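Local coordinates for F5/8 type C domain protein (Clostridium perfringens, PDB 7JRM) that probably helps the O-glycopeptidase ZmpB recognise mucin glycans, as the part of it that carries a calcium-binding carbohydrate-binding module, at residues T350-Y355 / T372-E377; S334-L339 / N356-L361; V22-G27 / R75-T80; G52-F57 / R224-Y229. All blocks are in the same frame, centred on the assembly; numbering follows the deposited sequence.

Interaction 1. Residues T350-Y355 / T372-E377; sequences TLNMDY and TLNAQE
Leu351 and Leu373 lie side by side on adjacent parallel strands of a leucine-rich repeat, at equivalent points of successive repeats. The two strands run 4.8 Å apart between axes, only 11° from parallel. Leu351 N donates to Thr372 O, its O accepts from Asn374 N, and Met353 N carries the ladder on to Asn374 O. The leucines share one face of the sheet; Thr350 and Thr372, and Asn352 and Asn374, pair up on the other.

Met353 shows how the strand's end is packed. Its CB stands near Asn374 O, and CG, set between the backbone N and carbonyl carbon (chi1 56°), lies 3.3 Å from Asn374 O and 3.6 Å from Ala375 CB. From there SD passes 4.1 Å from Leu373 CD1. The bend at chi3 leaves CE 3.8 Å from Ala375 CB. Val358 and Leu361 close in on the same side chain.

Across the polar face, Asn374 ND2 bonds to Asn352 OD1, the two amides nearly coplanar, though the modelled 2.5 Å between these two atoms is doubtful. Asp354 OD1 accepts from Gln376 N at a distance likewise too short to take literally. Beyond it Tyr355 N bonds to Gln376 O, and the carboxylate of Glu377 comes in at the edge of the tyrosine ring, OE1 lying in the ring plane 3.2 Å from Tyr355 CE2.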
loop_
_atom_site.group_PDB
_atom_site.type_symbol
_atom_site.label_atom_id
_atom_site.label_comp_id
_atom_site.label_asym_id
_atom_site.label_seq_id
_atom_site.Cartn_x
_atom_site.Cartn_y
_atom_site.Cartn_z
ATOM N N THR A 350 -23.141 19.109 13.030
ATOM C CA THR A 350 -24.301 19.958 12.793
ATOM C C THR A 350 -24.123 21.270 13.541
ATOM O O THR A 350 -23.814 21.268 14.736
ATOM C CB THR A 350 -25.595 19.266 13.238
ATOM O OG1 THR A 350 -25.855 18.144 12.386
ATOM C CG2 THR A 350 -26.771 20.230 13.168
ATOM N N LEU A 351 -24.315 22.383 12.835
ATOM C CA LEU A 351 -24.221 23.718 13.418
ATOM C C LEU A 351 -25.512 24.465 13.114
ATOM O O LEU A 351 -25.781 24.800 11.956
ATOM C CB LEU A 351 -23.008 24.476 12.876
ATOM C CG LEU A 351 -22.678 25.810 13.548
ATOM C CD1 LEU A 351 -22.793 25.700 15.061
ATOM C CD2 LEU A 351 -21.289 26.282 13.148
ATOM N N ASN A 352 -26.306 24.724 14.150
ATOM C CA ASN A 352 -27.571 25.444 14.021
ATOM C C ASN A 352 -27.340 26.877 14.490
ATOM O O ASN A 352 -27.375 27.162 15.689
ATOM C CB ASN A 352 -28.670 24.761 14.829
ATOM C CG ASN A 352 -28.973 23.361 14.335
ATOM O OD1 ASN A 352 -29.036 23.114 13.130
ATOM N ND2 ASN A 352 -29.161 22.434 15.266
ATOM N N MET A 353 -27.106 27.779 13.541
ATOM C CA MET A 353 -26.801 29.173 13.839
ATOM C C MET A 353 -27.687 30.111 13.033
ATOM O O MET A 353 -27.260 31.190 12.611
ATOM C CB MET A 353 -25.326 29.477 13.584
ATOM C CG MET A 353 -24.856 29.159 12.173
ATOM S SD MET A 353 -23.070 29.312 11.984
ATOM C CE MET A 353 -22.947 30.973 11.334
ATOM N N ASP A 354 -28.936 29.715 12.803
ATOM C CA ASP A 354 -29.880 30.596 12.135
ATOM C C ASP A 354 -30.185 31.809 13.007
ATOM O O ASP A 354 -30.164 31.736 14.239
ATOM C CB ASP A 354 -31.176 29.851 11.805
ATOM C CG ASP A 354 -31.057 28.994 10.561
ATOM O OD1 ASP A 354 -30.134 29.235 9.756
ATOM O OD2 ASP A 354 -31.892 28.083 10.384
ATOM N N TYR A 355 -30.462 32.936 12.347
ATOM C CA TYR A 355 -30.815 34.188 13.019
ATOM C C TYR A 355 -29.705 34.658 13.957
ATOM O O TYR A 355 -29.964 35.206 15.031
ATOM C CB TYR A 355 -32.142 34.060 13.773
ATOM C CG TYR A 355 -33.189 33.252 13.044
ATOM C CD1 TYR A 355 -33.556 31.989 13.492
ATOM C CD2 TYR A 355 -33.813 33.750 11.908
ATOM C CE1 TYR A 355 -34.513 31.246 12.829
ATOM C CE2 TYR A 355 -34.772 33.015 11.239
ATOM C CZ TYR A 355 -35.117 31.764 11.703
ATOM O OH TYR A 355 -36.072 31.029 11.040
ATOM N N THR A 372 -24.277 19.486 8.114
ATOM C CA THR A 372 -25.526 20.208 8.347
ATOM C C THR A 372 -25.179 21.589 8.891
ATOM O O THR A 372 -24.819 21.728 10.065
ATOM C CB THR A 372 -26.433 19.444 9.309
ATOM O OG1 THR A 372 -26.724 18.149 8.767
ATOM C CG2 THR A 372 -27.737 20.200 9.523
ATOM N N LEU A 373 -25.285 22.606 8.042
ATOM C CA LEU A 373 -24.996 23.987 8.415
ATOM C C LEU A 373 -26.252 24.818 8.197
ATOM O O LEU A 373 -26.661 25.047 7.054
ATOM C CB LEU A 373 -23.822 24.540 7.608
ATOM C CG LEU A 373 -23.450 26.001 7.879
ATOM C CD1 LEU A 373 -22.991 26.181 9.317
ATOM C CD2 LEU A 373 -22.376 26.468 6.908
ATOM N N ASN A 374 -26.862 25.265 9.290
ATOM C CA ASN A 374 -28.048 26.116 9.255
ATOM C C ASN A 374 -27.615 27.514 9.695
ATOM O O ASN A 374 -27.561 27.816 10.888
ATOM C CB ASN A 374 -29.153 25.559 10.149
ATOM C CG ASN A 374 -29.595 24.168 9.732
ATOM O OD1 ASN A 374 -29.957 23.938 8.577
ATOM N ND2 ASN A 374 -29.566 23.233 10.673
ATOM N N ALA A 375 -27.307 28.363 8.718
ATOM C CA ALA A 375 -26.827 29.721 8.956
ATOM C C ALA A 375 -27.615 30.718 8.116
ATOM O O ALA A 375 -27.057 31.604 7.465
ATOM C CB ALA A 375 -25.335 29.828 8.658
ATOM N N GLN A 376 -28.936 30.586 8.129
ATOM C CA GLN A 376 -29.799 31.411 7.299
ATOM C C GLN A 376 -30.304 32.623 8.071
ATOM O O GLN A 376 -30.489 32.578 9.291
ATOM C CB GLN A 376 -30.985 30.599 6.780
ATOM C CG GLN A 376 -30.611 29.515 5.785
ATOM C CD GLN A 376 -31.720 29.233 4.792
ATOM O OE1 GLN A 376 -32.885 29.101 5.168
ATOM N NE2 GLN A 376 -31.364 29.139 3.516
ATOM N N GLU A 377 -30.519 33.716 7.338
ATOM C CA GLU A 377 -31.126 34.941 7.862
ATOM C C GLU A 377 -30.301 35.528 9.010
ATOM O O GLU A 377 -30.784 35.730 10.126
ATOM C CB GLU A 377 -32.576 34.690 8.291
ATOM C CG GLU A 377 -33.528 34.470 7.127
ATOM C CD GLU A 377 -34.956 34.236 7.575
ATOM O OE1 GLU A 377 -35.359 34.807 8.610
ATOM O OE2 GLU A 377 -35.677 33.480 6.890
#

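Interaction 2. Residues S334-L339 / N356-L361; sequences SGVEDL and NEVKDL
Leu339 and Val358 meet at about a right angle in the apolar centre of this contact, Leu339 CD1 lying 3.8 Å from Val358 CG1. The same CD1 touches Leu361 CD2 and comes to 3.6 Å from Asp360 O. On the other branch, Val358 CG2 sits against the backbone of Val336, 3.3 Å from Val336 O, with CG1 of that valine a little farther off.

Next comes Asn356, in the leucine-rich repeat turn that follows strand 350-352, its CB directed toward the neighbouring repeat. Its OD1 takes the N-H of Val336 at 3.0 Å, a straight bond (168°) whose donor is tilted from the carbonyl plane. ND2 is held by Asp354 O and Leu333 O, so this one asparagine ties its own turn to the preceding one through both ends of the amide. Val336 O in turn accepts from Glu357 N.

Three waters bridge the two backbones. One joins Glu337 O and Glu357 O, a second Glu337 O and Lys359 N, and a third links Leu339 N to Asp360 O. At the polar edge Glu337 OE2 and Glu357 OE1 stand 2.8 Å apart, a like-charge approach that may favour protonation of one carboxylate.

Val336 packs on Leu306 and Ser309 of helix 304-314, while Leu361 rests on Leu373 of strand 372-384 and Phe452 of strand 452-461.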
loop_
_atom_site.group_PDB
_atom_site.type_symbol
_atom_site.label_atom_id
_atom_site.label_comp_id
_atom_site.label_asym_id
_atom_site.label_seq_id
_atom_site.Cartn_x
_atom_site.Cartn_y
_atom_site.Cartn_z
ATOM N N SER A 334 -26.502 31.301 19.329
ATOM C CA SER A 334 -27.466 32.381 19.519
ATOM C C SER A 334 -26.707 33.662 19.822
ATOM O O SER A 334 -25.937 33.714 20.785
ATOM C CB SER A 334 -28.446 32.054 20.648
ATOM O OG SER A 334 -29.147 33.211 21.068
ATOM N N GLY A 335 -26.921 34.687 18.998
ATOM C CA GLY A 335 -26.285 35.972 19.214
ATOM C C GLY A 335 -24.794 36.004 18.973
ATOM O O GLY A 335 -24.108 36.872 19.518
ATOM N N VAL A 336 -24.270 35.090 18.164
ATOM C CA VAL A 336 -22.836 34.990 17.918
ATOM C C VAL A 336 -22.457 35.893 16.752
ATOM O O VAL A 336 -23.162 35.958 15.738
ATOM C CB VAL A 336 -22.431 33.529 17.648
ATOM C CG1 VAL A 336 -20.927 33.419 17.444
ATOM C CG2 VAL A 336 -22.886 32.633 18.790
ATOM N N GLU A 337 -21.337 36.600 16.902
ATOM C CA GLU A 337 -20.786 37.443 15.851
ATOM C C GLU A 337 -19.467 36.932 15.295
ATOM O O GLU A 337 -19.149 37.211 14.138
ATOM C CB GLU A 337 -20.576 38.874 16.366
ATOM C CG GLU A 337 -21.841 39.710 16.437
ATOM C CD GLU A 337 -21.628 41.018 17.174
ATOM O OE1 GLU A 337 -20.492 41.534 17.158
ATOM O OE2 GLU A 337 -22.599 41.531 17.771
ATOM N N ASP A 338 -18.699 36.191 16.091
ATOM C CA ASP A 338 -17.375 35.719 15.703
ATOM C C ASP A 338 -17.284 34.231 16.005
ATOM O O ASP A 338 -17.453 33.819 17.158
ATOM C CB ASP A 338 -16.281 36.493 16.447
ATOM C CG ASP A 338 -14.884 36.153 15.963
ATOM O OD1 ASP A 338 -14.749 35.381 14.990
ATOM O OD2 ASP A 338 -13.913 36.666 16.558
ATOM N N LEU A 339 -17.014 33.431 14.977
ATOM C CA LEU A 339 -16.904 31.986 15.113
ATOM C C LEU A 339 -15.514 31.535 15.540
ATOM O O LEU A 339 -15.245 30.328 15.542
ATOM C CB LEU A 339 -17.281 31.302 13.795
ATOM C CG LEU A 339 -18.744 31.402 13.362
ATOM C CD1 LEU A 339 -18.948 30.715 12.021
ATOM C CD2 LEU A 339 -19.654 30.802 14.417
ATOM N N ASN A 356 -28.458 34.445 13.552
ATOM C CA ASN A 356 -27.310 34.915 14.307
ATOM C C ASN A 356 -26.747 36.170 13.633
ATOM O O ASN A 356 -27.416 36.803 12.809
ATOM C CB ASN A 356 -26.280 33.786 14.432
ATOM C CG ASN A 356 -26.525 32.905 15.643
ATOM O OD1 ASN A 356 -25.783 32.958 16.623
ATOM N ND2 ASN A 356 -27.573 32.091 15.580
ATOM N N GLU A 357 -25.516 36.542 13.980
ATOM C CA GLU A 357 -24.894 37.771 13.498
ATOM C C GLU A 357 -23.507 37.492 12.937
ATOM O O GLU A 357 -22.551 38.228 13.201
ATOM C CB GLU A 357 -24.825 38.816 14.609
ATOM C CG GLU A 357 -26.122 38.982 15.392
ATOM C CD GLU A 357 -25.949 39.811 16.650
ATOM O OE1 GLU A 357 -25.080 40.708 16.656
ATOM O OE2 GLU A 357 -26.682 39.566 17.631
ATOM N N VAL A 358 -23.377 36.432 12.144
ATOM C CA VAL A 358 -22.089 35.993 11.615
ATOM C C VAL A 358 -21.982 36.388 10.150
ATOM O O VAL A 358 -22.929 36.211 9.372
ATOM C CB VAL A 358 -21.907 34.474 11.794
ATOM C CG1 VAL A 358 -20.564 34.025 11.239
ATOM C CG2 VAL A 358 -22.038 34.093 13.259
ATOM N N LYS A 359 -20.820 36.922 9.771
ATOM C CA LYS A 359 -20.536 37.304 8.394
ATOM C C LYS A 359 -19.316 36.588 7.831
ATOM O O LYS A 359 -18.857 36.936 6.736
ATOM C CB LYS A 359 -20.338 38.820 8.294
ATOM C CG LYS A 359 -19.065 39.312 8.968
ATOM C CD LYS A 359 -18.798 40.775 8.663
ATOM C CE LYS A 359 -17.488 41.235 9.281
ATOM N NZ LYS A 359 -17.291 42.704 9.137
ATOM N N ASP A 360 -18.778 35.599 8.544
ATOM C CA ASP A 360 -17.540 34.941 8.134
ATOM C C ASP A 360 -17.592 33.493 8.601
ATOM O O ASP A 360 -17.505 33.226 9.803
ATOM C CB ASP A 360 -16.326 35.663 8.714
ATOM C CG ASP A 360 -15.016 35.166 8.135
ATOM O OD1 ASP A 360 -13.951 35.626 8.599
ATOM O OD2 ASP A 360 -15.047 34.321 7.217
ATOM N N LEU A 361 -17.728 32.564 7.655
ATOM C CA LEU A 361 -17.764 31.138 7.950
ATOM C C LEU A 361 -16.398 30.473 7.828
ATOM O O LEU A 361 -16.308 29.246 7.944
ATOM C CB LEU A 361 -18.756 30.428 7.025
ATOM C CG LEU A 361 -20.206 30.910 7.014
ATOM C CD1 LEU A 361 -21.078 29.930 6.243
ATOM C CD2 LEU A 361 -20.724 31.095 8.429
HETATM O O HOH W 1 -18.159 36.713 11.586
HETATM O O HOH W 2 -20.185 39.321 12.492
HETATM O O HOH W 3 -16.455 34.075 12.108
#

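Interaction 3. Residues V22-G27 / R75-T80; sequences VDLMKG and RTIAVT
In the Ig-like domain, the type I beta turn from Asp23 to Lys26 is gripped by Arg75, which reaches across from strand 70-79. Two guanidinium nitrogens converge on one carbonyl: NH2 lies 2.7 Å from Lys26 O and NH1 lies 3.0 Å from the same Lys26 O. NH2 also donates to Leu24 O at 2.9 Å, so one amino group joins the carbonyls of two residues in the turn. Both oxygens lie close to the guanidinium plane, but the NH2 group stands above the carbonyl plane of Leu24, 60° out of it. NH1, by contrast, approaches Lys26 O almost head-on.

A chi2 of 98° turns CD of the arginine off the extended course. Tyr61 OH bonds to both Arg75 NE and Leu24 O, and Glu12 O takes a further hydrogen from NH1, which fixes the rotation of the flat group. The turn has its own tie as well, Lys26 N to Asp23 O.

Alongside this polar clasp runs an apolar seam. Leu24 crosses Ile77 at about a right angle, its CD2 3.8 Å from Ile77 CD1, and Val22 CG2 meets Val79 CG2 at 4.1 Å. Arg75, Ile77 and Val79 thus all face the loop while Thr76 and Ala78 do not, an alternation of strand residues consistent with the beta-sandwich architecture of Ig-like domains.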
loop_
_atom_site.group_PDB
_atom_site.type_symbol
_atom_site.label_atom_id
_atom_site.label_comp_id
_atom_site.label_asym_id
_atom_site.label_seq_id
_atom_site.Cartn_x
_atom_site.Cartn_y
_atom_site.Cartn_z
ATOM N N VAL A 22 5.398 -19.091 1.905
ATOM C CA VAL A 22 6.300 -20.218 2.120
ATOM C C VAL A 22 5.608 -21.249 3.004
ATOM O O VAL A 22 5.214 -20.949 4.136
ATOM C CB VAL A 22 7.624 -19.756 2.742
ATOM C CG1 VAL A 22 8.347 -20.929 3.393
ATOM C CG2 VAL A 22 8.504 -19.102 1.689
ATOM N N ASP A 23 5.453 -22.463 2.483
ATOM C CA ASP A 23 4.947 -23.596 3.248
ATOM C C ASP A 23 6.141 -24.458 3.640
ATOM O O ASP A 23 6.724 -25.145 2.795
ATOM C CB ASP A 23 3.927 -24.394 2.436
ATOM C CG ASP A 23 3.354 -25.569 3.208
ATOM O OD1 ASP A 23 3.436 -25.565 4.455
ATOM O OD2 ASP A 23 2.816 -26.496 2.567
ATOM N N LEU A 24 6.507 -24.416 4.924
ATOM C CA LEU A 24 7.687 -25.135 5.392
ATOM C C LEU A 24 7.525 -26.646 5.310
ATOM O O LEU A 24 8.526 -27.368 5.385
ATOM C CB LEU A 24 8.011 -24.728 6.830
ATOM C CG LEU A 24 8.561 -23.316 7.028
ATOM C CD1 LEU A 24 8.862 -23.073 8.493
ATOM C CD2 LEU A 24 9.804 -23.096 6.180
ATOM N N MET A 25 6.298 -27.139 5.160
ATOM C CA MET A 25 6.030 -28.569 5.085
ATOM C C MET A 25 5.760 -29.041 3.662
ATOM O O MET A 25 5.397 -30.205 3.466
ATOM C CB MET A 25 4.850 -28.927 5.989
ATOM C CG MET A 25 5.054 -28.553 7.446
ATOM S SD MET A 25 6.237 -29.635 8.265
ATOM C CE MET A 25 5.602 -31.235 7.775
ATOM N N LYS A 26 5.931 -28.169 2.671
ATOM C CA LYS A 26 5.677 -28.537 1.283
ATOM C C LYS A 26 6.704 -29.563 0.818
ATOM O O LYS A 26 7.912 -29.314 0.879
ATOM C CB LYS A 26 5.715 -27.295 0.396
ATOM C CG LYS A 26 5.674 -27.589 -1.096
ATOM C CD LYS A 26 4.427 -28.369 -1.476
ATOM C CE LYS A 26 3.996 -28.056 -2.898
ATOM N NZ LYS A 26 2.631 -28.574 -3.190
ATOM N N GLY A 27 6.223 -30.716 0.359
ATOM C CA GLY A 27 7.093 -31.757 -0.144
ATOM C C GLY A 27 7.670 -32.684 0.900
ATOM O O GLY A 27 8.504 -33.531 0.557
ATOM N N ARG A 75 16.541 -30.269 4.369
ATOM C CA ARG A 75 16.400 -29.674 3.048
ATOM C C ARG A 75 16.471 -28.161 3.185
ATOM O O ARG A 75 16.208 -27.601 4.253
ATOM C CB ARG A 75 15.090 -30.102 2.370
ATOM C CG ARG A 75 13.829 -29.752 3.148
ATOM C CD ARG A 75 13.191 -28.468 2.633
ATOM N NE ARG A 75 11.815 -28.308 3.094
ATOM C CZ ARG A 75 10.747 -28.719 2.419
ATOM N NH1 ARG A 75 10.891 -29.320 1.247
ATOM N NH2 ARG A 75 9.533 -28.528 2.918
ATOM N N THR A 76 16.830 -27.503 2.088
ATOM C CA THR A 76 16.955 -26.055 2.052
ATOM C C THR A 76 15.774 -25.433 1.317
ATOM O O THR A 76 15.213 -26.024 0.393
ATOM C CB THR A 76 18.264 -25.632 1.380
ATOM O OG1 THR A 76 18.281 -26.101 0.025
ATOM C CG2 THR A 76 19.459 -26.207 2.130
ATOM N N ILE A 77 15.402 -24.228 1.742
ATOM C CA ILE A 77 14.310 -23.473 1.136
ATOM C C ILE A 77 14.835 -22.086 0.794
ATOM O O ILE A 77 15.206 -21.320 1.691
ATOM C CB ILE A 77 13.086 -23.376 2.060
ATOM C CG1 ILE A 77 12.510 -24.768 2.331
ATOM C CG2 ILE A 77 12.030 -22.466 1.451
ATOM C CD1 ILE A 77 11.225 -24.754 3.128
ATOM N N ALA A 78 14.861 -21.763 -0.495
ATOM C CA ALA A 78 15.379 -20.490 -0.973
ATOM C C ALA A 78 14.235 -19.545 -1.316
ATOM O O ALA A 78 13.239 -19.951 -1.921
ATOM C CB ALA A 78 16.273 -20.691 -2.198
ATOM N N VAL A 79 14.385 -18.284 -0.923
ATOM C CA VAL A 79 13.424 -17.230 -1.233
ATOM C C VAL A 79 14.139 -16.230 -2.131
ATOM O O VAL A 79 15.001 -15.473 -1.665
ATOM C CB VAL A 79 12.880 -16.553 0.032
ATOM C CG1 VAL A 79 11.917 -15.435 -0.335
ATOM C CG2 VAL A 79 12.200 -17.578 0.930
ATOM N N THR A 80 13.786 -16.224 -3.413
ATOM C CA THR A 80 14.512 -15.479 -4.430
ATOM C C THR A 80 13.621 -14.413 -5.055
ATOM O O THR A 80 12.419 -14.332 -4.787
ATOM C CB THR A 80 15.048 -16.420 -5.516
ATOM O OG1 THR A 80 13.950 -17.034 -6.202
ATOM C CG2 THR A 80 15.916 -17.506 -4.895
#

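Interaction 4. Residues G52-F57 / R224-Y229; sequences GKSGIF and RNLAEY
Ser54 OG accepts the N-H of Ala227 at 2.8 Å, in a nearly straight bond (166°). With OG anti to its own backbone N (chi1 180°), the hydroxyl also lies 3.3 Å from Leu226 CA. Beside the bond the two CB atoms of Ser54 and Ala227 touch at 3.6 Å. Leu226 directs its CB toward 52-57 and places CD2 3.6 Å from Gly55 CA and 4.2 Å from Ile56 CG1. A CB on Gly55 would be crowded by Phe57 CZ.

This is a seam between domains: 52-57 leads into strand 55-64 of the Ig-like domain, and 224-229 carries the chain from the last strand of the NPCBM carbohydrate-binding module toward helix 232-242.

Behind the first shell, Ser54 OG is shared with Val79 O, the hydroxyl's acceptor on the adjoining strand. Leu226 is positioned from the module's side by Asp144, whose OD2 receives Leu226 N. A water spans the gap farther along, accepting from Ser54 N and donating to Tyr229 O. Upstream, Arg224 makes a salt bridge to Asp147 and a hydrogen bond from NE to Thr80 OG1.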
loop_
_atom_site.group_PDB
_atom_site.type_symbol
_atom_site.label_atom_id
_atom_site.label_comp_id
_atom_site.label_asym_id
_atom_site.label_seq_id
_atom_site.Cartn_x
_atom_site.Cartn_y
_atom_site.Cartn_z
ATOM N N GLY A 52 9.434 -13.049 5.270
ATOM C CA GLY A 52 9.679 -11.749 4.667
ATOM C C GLY A 52 11.141 -11.431 4.457
ATOM O O GLY A 52 11.524 -10.256 4.483
ATOM N N LYS A 53 11.973 -12.448 4.247
ATOM C CA LYS A 53 13.407 -12.251 4.083
ATOM C C LYS A 53 13.914 -13.138 2.959
ATOM O O LYS A 53 13.599 -14.331 2.915
ATOM C CB LYS A 53 14.160 -12.562 5.383
ATOM C CG LYS A 53 15.672 -12.490 5.256
ATOM C CD LYS A 53 16.355 -12.894 6.551
ATOM C CE LYS A 53 17.552 -13.791 6.289
ATOM N NZ LYS A 53 18.662 -13.050 5.628
ATOM N N SER A 54 14.697 -12.554 2.056
ATOM C CA SER A 54 15.287 -13.305 0.957
ATOM C C SER A 54 16.540 -14.024 1.435
ATOM O O SER A 54 17.385 -13.432 2.114
ATOM C CB SER A 54 15.621 -12.374 -0.207
ATOM O OG SER A 54 16.199 -13.090 -1.285
ATOM N N GLY A 55 16.660 -15.296 1.081
ATOM C CA GLY A 55 17.813 -16.072 1.484
ATOM C C GLY A 55 17.580 -17.547 1.244
ATOM O O GLY A 55 16.538 -17.965 0.730
ATOM N N ILE A 56 18.585 -18.331 1.626
ATOM C CA ILE A 56 18.547 -19.786 1.526
ATOM C C ILE A 56 18.606 -20.336 2.943
ATOM O O ILE A 56 19.648 -20.259 3.604
ATOM C CB ILE A 56 19.693 -20.336 0.666
ATOM C CG1 ILE A 56 19.670 -19.688 -0.720
ATOM C CG2 ILE A 56 19.596 -21.849 0.552
ATOM C CD1 ILE A 56 20.970 -19.812 -1.476
ATOM N N PHE A 57 17.491 -20.890 3.409
ATOM C CA PHE A 57 17.344 -21.334 4.787
ATOM C C PHE A 57 17.338 -22.855 4.861
ATOM O O PHE A 57 16.877 -23.537 3.943
ATOM C CB PHE A 57 16.054 -20.779 5.401
ATOM C CG PHE A 57 15.835 -19.318 5.131
ATOM C CD1 PHE A 57 16.387 -18.356 5.961
ATOM C CD2 PHE A 57 15.079 -18.906 4.045
ATOM C CE1 PHE A 57 16.188 -17.011 5.714
ATOM C CE2 PHE A 57 14.877 -17.563 3.793
ATOM C CZ PHE A 57 15.432 -16.615 4.628
ATOM N N ARG A 224 18.000 -18.142 -10.229
ATOM C CA ARG A 224 17.218 -17.352 -9.286
ATOM C C ARG A 224 18.166 -16.689 -8.301
ATOM O O ARG A 224 19.012 -17.359 -7.704
ATOM C CB ARG A 224 16.193 -18.217 -8.544
ATOM C CG ARG A 224 15.222 -18.956 -9.452
ATOM C CD ARG A 224 14.358 -19.925 -8.663
ATOM N NE ARG A 224 13.422 -19.234 -7.781
ATOM C CZ ARG A 224 12.114 -19.462 -7.758
ATOM N NH1 ARG A 224 11.335 -18.787 -6.923
ATOM N NH2 ARG A 224 11.580 -20.364 -8.571
ATOM N N ASN A 225 18.021 -15.378 -8.133
ATOM C CA ASN A 225 18.908 -14.597 -7.286
ATOM C C ASN A 225 18.167 -14.079 -6.060
ATOM O O ASN A 225 16.968 -13.793 -6.111
ATOM C CB ASN A 225 19.507 -13.417 -8.056
ATOM C CG ASN A 225 20.728 -13.808 -8.860
ATOM O OD1 ASN A 225 21.020 -14.992 -9.025
ATOM N ND2 ASN A 225 21.450 -12.815 -9.364
ATOM N N LEU A 226 18.901 -13.963 -4.956
ATOM C CA LEU A 226 18.348 -13.351 -3.758
ATOM C C LEU A 226 18.008 -11.890 -4.028
ATOM O O LEU A 226 18.635 -11.226 -4.860
ATOM C CB LEU A 226 19.337 -13.458 -2.596
ATOM C CG LEU A 226 19.851 -14.862 -2.270
ATOM C CD1 LEU A 226 20.774 -14.834 -1.060
ATOM C CD2 LEU A 226 18.690 -15.816 -2.040
ATOM N N ALA A 227 17.000 -11.392 -3.317
ATOM C CA ALA A 227 16.527 -10.034 -3.547
ATOM C C ALA A 227 17.615 -9.017 -3.226
ATOM O O ALA A 227 18.395 -9.188 -2.284
ATOM C CB ALA A 227 15.283 -9.756 -2.704
ATOM N N GLU A 228 17.669 -7.956 -4.026
ATOM C CA GLU A 228 18.582 -6.846 -3.798
ATOM C C GLU A 228 18.001 -5.806 -2.850
ATOM O O GLU A 228 18.549 -4.703 -2.743
ATOM C CB GLU A 228 18.959 -6.191 -5.129
ATOM C CG GLU A 228 19.959 -6.992 -5.946
ATOM C CD GLU A 228 20.329 -6.315 -7.249
ATOM O OE1 GLU A 228 19.423 -6.074 -8.075
ATOM O OE2 GLU A 228 21.527 -6.021 -7.446
ATOM N N TYR A 229 16.908 -6.133 -2.166
ATOM C CA TYR A 229 16.269 -5.241 -1.213
ATOM C C TYR A 229 15.848 -6.051 0.005
ATOM O O TYR A 229 15.817 -7.284 -0.020
ATOM C CB TYR A 229 15.055 -4.534 -1.830
ATOM C CG TYR A 229 13.899 -5.469 -2.115
ATOM C CD1 TYR A 229 13.872 -6.236 -3.272
ATOM C CD2 TYR A 229 12.841 -5.592 -1.223
ATOM C CE1 TYR A 229 12.822 -7.096 -3.536
ATOM C CE2 TYR A 229 11.789 -6.449 -1.478
ATOM C CZ TYR A 229 11.785 -7.198 -2.635
ATOM O OH TYR A 229 10.739 -8.053 -2.894
HETATM O O HOH W 4 15.068 -9.523 1.551
#

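The four contacts form two clusters on opposite sides of the chain's centre. Interactions 3 and 4 come first, 12 Å apart between centres, with interleaved segments: interaction 3 is on strand 70-79 and interaction 4 at the start of 55-64, neighbours in one sheet. Interaction 3 lies within the Ig-like domain, and interaction 4 joins that domain to the carbohydrate-binding module. After helices 232-242, 251-270 and 273-288 come interactions 1 and 2, their centres 10 Å apart, again interleaved and successive along the leucine-rich repeats. The centres of interactions 1 and 3 are 65 Å apart, so the chain is an elongated string of domains with helices between its two ends.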